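Local coordinates for protein polyketide synthase/nonribosomal peptide synthetase hybrid RzxB (Pseudomonas fluorescens, PDB 5IL6) that probably dehydrates beta-hydroxyacyl intermediates during assembly of the polyketide rhizoxin, through a dehydratase domain of the hotdog superfamily, at residues Gly77-Asp82 with Arg131-Glu136. Numbering follows the deposited sequence.
Sequences GLVISD and RASTAE
Gly77-Ser81 and Arg131-Ala135 pair as antiparallel strands, their axes 4.6 Å apart at closest approach. Gly77 with Ala135, Val79 with Ser133 and Ser81 with Arg131 are hydrogen-bonded pairs, each closed by two N-H...O bonds. The Ser81 N to Arg131 O bond is short, 2.6 Å. Leu78-Thr134 and Ile80-Ala132 are the non-hydrogen-bonded pairs between them. CA-H...O contacts supplement the pairing, among them Ala132 CA to Val79 O at 3.1 Å.

Val79, Ser81, Arg131, Ser133 and Ala135 share one face. Val79 CG2 lies anti to its own carbonyl carbon and meets Ala135 CB at 4.1 Å. One water bridges Ser81 OG and Ser133 OG, at 2.9 Å from Ser81 OG. Arg131 runs extended from CG to NE, and Ser81 CB sits 3.7 Å above the guanidinium plane, over its centre. Asp82 OD2 approaches Arg131 NH1 near that plane as a salt bridge, but the modelled separation is too short and its detail is doubtful. On the other face Leu78 CD1 touches Thr134 CG2 at 4.0 Å.

This other face packs on helix 53-67: Ile80 touches Ile60 and Gln61, and Ala132 touches Leu64. This is consistent with the hotdog fold, in which an antiparallel sheet wraps around a long helix. Strand 230-239 bonds through Leu239, Cys237 and Gly235 to the far edge of 77-82, and strand 110-118 bonds through Tyr111 to Ala132.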
# COMPACT_ATOMS: atom_id res chain seq x y z
N GLY A 77 -2.35 16.36 -7.56
CA GLY A 77 -2.19 15.10 -6.86
C GLY A 77 -1.10 14.24 -7.48
O GLY A 77 -0.82 14.33 -8.67
N LEU A 78 -0.48 13.42 -6.63
CA LEU A 78 0.49 12.44 -7.08
C LEU A 78 -0.25 11.19 -7.54
O LEU A 78 -0.99 10.58 -6.76
CB LEU A 78 1.47 12.11 -5.95
CG LEU A 78 2.94 11.82 -6.26
CD1 LEU A 78 3.52 12.73 -7.34
CD2 LEU A 78 3.74 11.97 -4.98
N VAL A 79 -0.07 10.82 -8.80
CA VAL A 79 -0.78 9.70 -9.40
C VAL A 79 0.24 8.61 -9.74
O VAL A 79 1.22 8.87 -10.45
CB VAL A 79 -1.57 10.12 -10.65
CG1 VAL A 79 -2.30 8.92 -11.25
CG2 VAL A 79 -2.55 11.24 -10.32
N ILE A 80 0.00 7.41 -9.22
CA ILE A 80 0.77 6.23 -9.57
C ILE A 80 -0.16 5.31 -10.35
O ILE A 80 -1.30 5.07 -9.93
CB ILE A 80 1.33 5.53 -8.32
CG1 ILE A 80 2.27 6.48 -7.57
CG2 ILE A 80 2.05 4.24 -8.70
CD1 ILE A 80 2.64 6.00 -6.17
N SER A 81 0.31 4.82 -11.50
CA SER A 81 -0.54 4.09 -12.43
C SER A 81 0.13 2.80 -12.87
O SER A 81 1.36 2.72 -12.97
CB SER A 81 -0.85 4.94 -13.67
OG SER A 81 -1.56 6.12 -13.32
N ASP A 82 -0.70 1.79 -13.13
CA ASP A 82 -0.25 0.51 -13.68
C ASP A 82 0.91 -0.06 -12.86
O ASP A 82 1.96 -0.42 -13.39
CB ASP A 82 0.14 0.66 -15.15
CG ASP A 82 -1.04 1.02 -16.02
OD1 ASP A 82 -2.19 0.83 -15.57
OD2 ASP A 82 -0.82 1.50 -17.15
N ARG A 131 4.31 3.38 -13.17
CA ARG A 131 4.51 4.68 -13.80
C ARG A 131 3.74 5.71 -12.98
O ARG A 131 2.75 5.39 -12.32
CB ARG A 131 4.05 4.69 -15.27
CG ARG A 131 2.55 4.86 -15.45
CD ARG A 131 2.13 4.80 -16.90
NE ARG A 131 0.82 5.42 -17.07
CZ ARG A 131 -0.30 4.78 -17.42
NH1 ARG A 131 -0.29 3.47 -17.65
NH2 ARG A 131 -1.43 5.45 -17.54
N ALA A 132 4.21 6.96 -13.02
CA ALA A 132 3.63 8.00 -12.20
C ALA A 132 3.50 9.29 -13.00
O ALA A 132 4.05 9.43 -14.10
CB ALA A 132 4.46 8.24 -10.93
N SER A 133 2.75 10.23 -12.43
CA SER A 133 2.52 11.54 -13.03
C SER A 133 1.94 12.44 -11.95
O SER A 133 1.74 12.01 -10.80
CB SER A 133 1.59 11.44 -14.24
OG SER A 133 0.32 10.96 -13.86
N THR A 134 1.68 13.69 -12.31
CA THR A 134 0.95 14.62 -11.46
C THR A 134 -0.28 15.11 -12.22
O THR A 134 -0.22 15.30 -13.44
CB THR A 134 1.82 15.81 -11.04
OG1 THR A 134 2.25 16.51 -12.21
CG2 THR A 134 3.04 15.34 -10.27
N ALA A 135 -1.39 15.30 -11.51
CA ALA A 135 -2.62 15.71 -12.16
C ALA A 135 -3.51 16.47 -11.20
O ALA A 135 -3.44 16.29 -9.98
CB ALA A 135 -3.38 14.50 -12.70
N GLU A 136 -4.36 17.34 -11.76
CA GLU A 136 -5.52 17.82 -11.03
C GLU A 136 -6.51 16.66 -10.92
O GLU A 136 -6.87 16.06 -11.94
CB GLU A 136 -6.17 19.00 -11.76
CG GLU A 136 -5.25 20.14 -12.15
CD GLU A 136 -5.90 21.10 -13.13
OE1 GLU A 136 -5.80 20.87 -14.35
OE2 GLU A 136 -6.55 22.07 -12.67
O HOH W 1 0.48 8.17 -13.82